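Local coordinates for protein leucine aminopeptidase (Legionella pneumophila, PDB 5GNE) that probably acts as a zinc-dependent aminopeptidase, removing residues from the N-terminal end of peptide substrates with a two-zinc M28-family centre, at residues N57-P63 with G241-Y247; A129-V135 with K167-P171. All coordinates share one frame; numbering follows the deposited sequence.

Contact 2 is nested along the chain inside the loop that contact 1 closes: 57-63 comes first, then 129-135, 167-171 and finally 241-247. Their centres lie about 15 Å apart. Contact 1 ties the edge strand 59-60 of the small antiparallel sheet to the start of helix 243-254, and so joins the N-terminal part to the zinc-bearing peptidase fold, whereas contact 2 sets the start of helix 132-151 against the entry to strand 170-177 of the large mixed sheet. They meet at Lys167, whose NZ forms a salt bridge with Glu62 OE2 at 3.2 Å, and at Phe168, whose CD2 packs on Ile243 CG2. Contact 2 is thereby connected to that junction beside the metal site.

Contact 1. Residues N57-P63 with G241-Y247; sequences NYLNAEP and GLIGSGY
Gly241 sits under the ring of Tyr58, its CA 3.8 Å from the ring centroid and 18° off the normal, a CH-pi contact over one face. Its phi is positive (62°), which favours glycine, and its CA lies directly against that ring. Gly241 O then accepts from Asn60 N at 2.9 Å; the N-H points almost straight (179°) at a lone pair of Gly241 O, in the carbonyl plane. Leu242, the N-cap residue of helix 243-254, splits its methyls: CD1 lies 4.2 Å from Leu59 CD1, and CD2 meets the amide of Asn57, whose ND2 is hydrogen-bonded to Ala314 O. Ile243 runs alongside Asn60, with CD1 by the amide, while its CG1 is 3.8 Å from Pro63 CG. Gly246 lets the proline ring settle on its backbone, Pro63 CB reaching Gly246 C at 3.5 Å. Tyr247 offers a face to the same proline: Pro63 CG stands over the ring centre, 4.1 Å from the centroid. With one straight backbone bond and otherwise mainly CH-pi and apolar contacts, the attachment relies on close shape matching, much of it at glycines.

Contact 2. Residues A129-V135 with K167-P171; sequences AKSRTGV and KFIQP
Gln170 reaches from the start of strand 170-177, in the mixed sheet of the M28 peptidase fold, to the loop and first turn of helix 132-151. Its CB lies 3.5 Å from Ala129 O, the acceptor for its own backbone N at 3.2 Å. With CG anti to the backbone N (chi1 177°) and the chain extended, CG passes beside Gly134 O and CD comes near both Gly134 O and Ala129 CA. The amide then divides its work. OE1 touches Ala129 CA and CB and accepts from Ala237 N, while NE2 donates to Gly134 O at 2.9 Å and also to Arg127 O. The bond to Gly134 is fairly straight (164°), and the oxygen lies near the amide plane, yet the donor stands 47° above the carbonyl plane. Bonds at both amide ends fix the rotation of this buried group, about 7 Å from the side chain of the zinc ligand His191. Before Gln170 in the chain, Phe168 CD1 packs 3.7 Å from Ala129 CB, and Lys130 CG comes to the ring edge in plane; Ile169 crosses Val135 at about a right angle, CD1 to CG2 at 3.7 Å. Ser131 caps the helix: its OG, also hydrogen-bonded to Asn126 OD1, accepts from Gly134 N at 3.1 Å.

Contact 1. Residues N57-P63 with G241-Y247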
# COMPACT_ATOMS: atom_id res chain seq x y z
N ASN A 57 -1.27 -5.60 -13.86
CA ASN A 57 0.06 -5.35 -13.36
C ASN A 57 0.82 -6.67 -13.26
O ASN A 57 0.26 -7.72 -13.50
CB ASN A 57 -0.01 -4.65 -12.01
CG ASN A 57 1.29 -4.02 -11.61
OD1 ASN A 57 2.11 -3.70 -12.47
ND2 ASN A 57 1.49 -3.82 -10.32
N TYR A 58 2.10 -6.61 -12.92
CA TYR A 58 2.88 -7.82 -12.70
C TYR A 58 3.39 -7.93 -11.27
O TYR A 58 3.44 -6.95 -10.54
CB TYR A 58 4.07 -7.87 -13.66
CG TYR A 58 5.12 -6.83 -13.37
CD1 TYR A 58 4.95 -5.50 -13.77
CD2 TYR A 58 6.31 -7.18 -12.79
CE1 TYR A 58 5.92 -4.57 -13.55
CE2 TYR A 58 7.30 -6.25 -12.57
CZ TYR A 58 7.10 -4.95 -12.95
OH TYR A 58 8.10 -4.03 -12.71
N LEU A 59 3.75 -9.14 -10.87
CA LEU A 59 4.28 -9.35 -9.54
C LEU A 59 5.75 -9.73 -9.64
O LEU A 59 6.10 -10.66 -10.35
CB LEU A 59 3.50 -10.46 -8.85
CG LEU A 59 3.88 -10.85 -7.41
CD1 LEU A 59 3.58 -9.71 -6.42
CD2 LEU A 59 3.16 -12.14 -7.03
N ASN A 60 6.63 -9.01 -8.97
CA ASN A 60 8.00 -9.46 -8.95
C ASN A 60 8.15 -10.58 -7.94
O ASN A 60 7.83 -10.41 -6.79
CB ASN A 60 8.97 -8.34 -8.63
CG ASN A 60 10.42 -8.74 -8.88
OD1 ASN A 60 10.86 -9.78 -8.41
ND2 ASN A 60 11.14 -7.94 -9.65
N ALA A 61 8.67 -11.72 -8.38
CA ALA A 61 8.72 -12.91 -7.53
C ALA A 61 9.89 -12.91 -6.57
O ALA A 61 9.89 -13.68 -5.61
CB ALA A 61 8.79 -14.14 -8.36
N GLU A 62 10.89 -12.06 -6.82
CA GLU A 62 12.11 -12.10 -6.02
C GLU A 62 11.91 -12.16 -4.50
O GLU A 62 12.61 -12.90 -3.83
CB GLU A 62 13.03 -10.93 -6.37
CG GLU A 62 14.42 -11.13 -5.80
CD GLU A 62 15.39 -10.03 -6.21
OE1 GLU A 62 15.62 -9.08 -5.43
OE2 GLU A 62 15.96 -10.16 -7.31
N PRO A 63 10.96 -11.39 -3.94
CA PRO A 63 10.85 -11.53 -2.48
C PRO A 63 10.41 -12.92 -2.05
O PRO A 63 10.65 -13.27 -0.92
CB PRO A 63 9.77 -10.50 -2.11
CG PRO A 63 9.84 -9.48 -3.21
CD PRO A 63 10.12 -10.28 -4.44
N GLY A 241 6.32 -3.84 -9.83
CA GLY A 241 5.76 -5.14 -9.50
C GLY A 241 5.63 -5.43 -8.01
O GLY A 241 5.85 -6.56 -7.56
N LEU A 242 5.33 -4.39 -7.25
CA LEU A 242 5.04 -4.53 -5.81
C LEU A 242 6.23 -5.06 -5.01
O LEU A 242 6.05 -5.63 -3.94
CB LEU A 242 3.83 -5.44 -5.57
CG LEU A 242 2.62 -5.25 -6.50
CD1 LEU A 242 1.46 -6.16 -6.06
CD2 LEU A 242 2.20 -3.81 -6.58
N ILE A 243 7.44 -4.86 -5.51
CA ILE A 243 8.58 -5.52 -4.88
C ILE A 243 8.92 -4.97 -3.48
O ILE A 243 9.36 -5.74 -2.62
CB ILE A 243 9.84 -5.50 -5.80
CG1 ILE A 243 10.92 -6.44 -5.23
CG2 ILE A 243 10.35 -4.09 -5.97
CD1 ILE A 243 12.21 -6.52 -6.04
N GLY A 244 8.68 -3.68 -3.22
CA GLY A 244 8.96 -3.14 -1.90
C GLY A 244 8.20 -3.84 -0.78
O GLY A 244 8.83 -4.38 0.17
N SER A 245 6.87 -3.90 -0.88
CA SER A 245 6.05 -4.59 0.11
C SER A 245 6.34 -6.10 0.14
O SER A 245 6.13 -6.75 1.16
CB SER A 245 4.55 -4.39 -0.15
OG SER A 245 4.22 -4.62 -1.50
N GLY A 246 6.77 -6.66 -0.99
CA GLY A 246 7.28 -8.02 -1.03
C GLY A 246 8.32 -8.22 0.07
O GLY A 246 8.15 -9.02 0.99
N TYR A 247 9.39 -7.44 -0.02
CA TYR A 247 10.43 -7.49 1.00
C TYR A 247 9.91 -7.20 2.40
O TYR A 247 10.29 -7.89 3.35
CB TYR A 247 11.55 -6.53 0.64
CG TYR A 247 12.36 -7.07 -0.51
CD1 TYR A 247 13.01 -8.31 -0.38
CD2 TYR A 247 12.49 -6.38 -1.70
CE1 TYR A 247 13.76 -8.83 -1.42
CE2 TYR A 247 13.24 -6.90 -2.74
CZ TYR A 247 13.87 -8.12 -2.59
OH TYR A 247 14.62 -8.65 -3.61

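Contact 2. Residues A129-V135 with K167-P171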
# COMPACT_ATOMS: atom_id res chain seq x y z
N ALA A 129 11.80 4.62 -7.54
CA ALA A 129 12.64 3.72 -6.77
C ALA A 129 14.10 3.71 -7.24
O ALA A 129 14.97 3.22 -6.52
CB ALA A 129 12.07 2.29 -6.79
N LYS A 130 14.34 4.22 -8.44
CA LYS A 130 15.70 4.32 -8.96
C LYS A 130 16.36 5.67 -8.69
O LYS A 130 17.58 5.78 -8.79
CB LYS A 130 15.74 4.09 -10.48
CG LYS A 130 15.29 2.75 -10.97
CD LYS A 130 15.35 2.69 -12.50
CE LYS A 130 15.98 1.38 -12.98
NZ LYS A 130 16.39 1.41 -14.42
N SER A 131 15.58 6.70 -8.36
CA SER A 131 16.15 8.05 -8.35
C SER A 131 16.55 8.50 -6.94
O SER A 131 16.15 7.91 -5.94
CB SER A 131 15.19 9.08 -8.97
OG SER A 131 14.11 9.39 -8.11
N ARG A 132 17.36 9.54 -6.89
CA ARG A 132 17.81 10.14 -5.65
C ARG A 132 16.62 10.75 -4.91
O ARG A 132 16.50 10.60 -3.69
CB ARG A 132 18.91 11.17 -5.94
CG ARG A 132 19.67 11.66 -4.71
CD ARG A 132 20.11 10.45 -3.86
NE ARG A 132 20.79 10.80 -2.59
CZ ARG A 132 20.27 11.53 -1.60
NH1 ARG A 132 19.08 12.06 -1.72
NH2 ARG A 132 20.97 11.76 -0.50
N THR A 133 15.76 11.46 -5.62
CA THR A 133 14.57 12.02 -4.99
C THR A 133 13.71 10.93 -4.39
O THR A 133 13.20 11.08 -3.28
CB THR A 133 13.72 12.84 -5.96
OG1 THR A 133 13.61 12.14 -7.21
CG2 THR A 133 14.36 14.19 -6.21
N GLY A 134 13.57 9.81 -5.10
CA GLY A 134 12.88 8.65 -4.58
C GLY A 134 13.44 8.17 -3.25
O GLY A 134 12.70 7.78 -2.36
N VAL A 135 14.76 8.22 -3.11
CA VAL A 135 15.42 7.87 -1.85
C VAL A 135 15.12 8.92 -0.77
O VAL A 135 14.83 8.57 0.37
CB VAL A 135 16.94 7.72 -2.05
CG1 VAL A 135 17.66 7.59 -0.71
CG2 VAL A 135 17.24 6.55 -2.99
N LYS A 167 18.01 -4.50 -6.02
CA LYS A 167 17.54 -4.01 -7.30
C LYS A 167 17.23 -2.53 -7.31
O LYS A 167 17.31 -1.90 -8.36
CB LYS A 167 16.30 -4.80 -7.74
CG LYS A 167 16.42 -6.28 -7.43
CD LYS A 167 15.23 -7.07 -7.90
CE LYS A 167 15.55 -7.88 -9.16
NZ LYS A 167 14.39 -8.70 -9.67
N PHE A 168 16.85 -1.98 -6.16
CA PHE A 168 16.41 -0.58 -6.10
C PHE A 168 16.96 0.18 -4.90
O PHE A 168 16.83 -0.26 -3.76
CB PHE A 168 14.88 -0.52 -6.11
CG PHE A 168 14.27 -0.97 -7.41
CD1 PHE A 168 14.30 -0.15 -8.53
CD2 PHE A 168 13.73 -2.24 -7.53
CE1 PHE A 168 13.73 -0.58 -9.75
CE2 PHE A 168 13.17 -2.67 -8.74
CZ PHE A 168 13.17 -1.84 -9.85
N ILE A 169 17.56 1.34 -5.15
CA ILE A 169 18.17 2.12 -4.08
C ILE A 169 17.16 2.68 -3.07
O ILE A 169 17.51 2.99 -1.94
CB ILE A 169 19.03 3.29 -4.64
CG1 ILE A 169 18.24 4.14 -5.63
CG2 ILE A 169 20.29 2.76 -5.31
CD1 ILE A 169 18.95 5.43 -6.02
N GLN A 170 15.91 2.81 -3.47
CA GLN A 170 14.89 3.31 -2.56
C GLN A 170 14.45 2.22 -1.57
O GLN A 170 13.97 1.17 -1.98
CB GLN A 170 13.69 3.83 -3.35
CG GLN A 170 12.53 4.32 -2.52
CD GLN A 170 11.31 4.57 -3.37
OE1 GLN A 170 10.75 3.65 -3.95
NE2 GLN A 170 10.89 5.81 -3.45
N PRO A 171 14.60 2.47 -0.27
CA PRO A 171 14.18 1.47 0.71
C PRO A 171 12.74 1.67 1.14
O PRO A 171 12.20 2.78 0.96
CB PRO A 171 15.11 1.73 1.89
CG PRO A 171 15.28 3.19 1.85
CD PRO A 171 15.24 3.62 0.39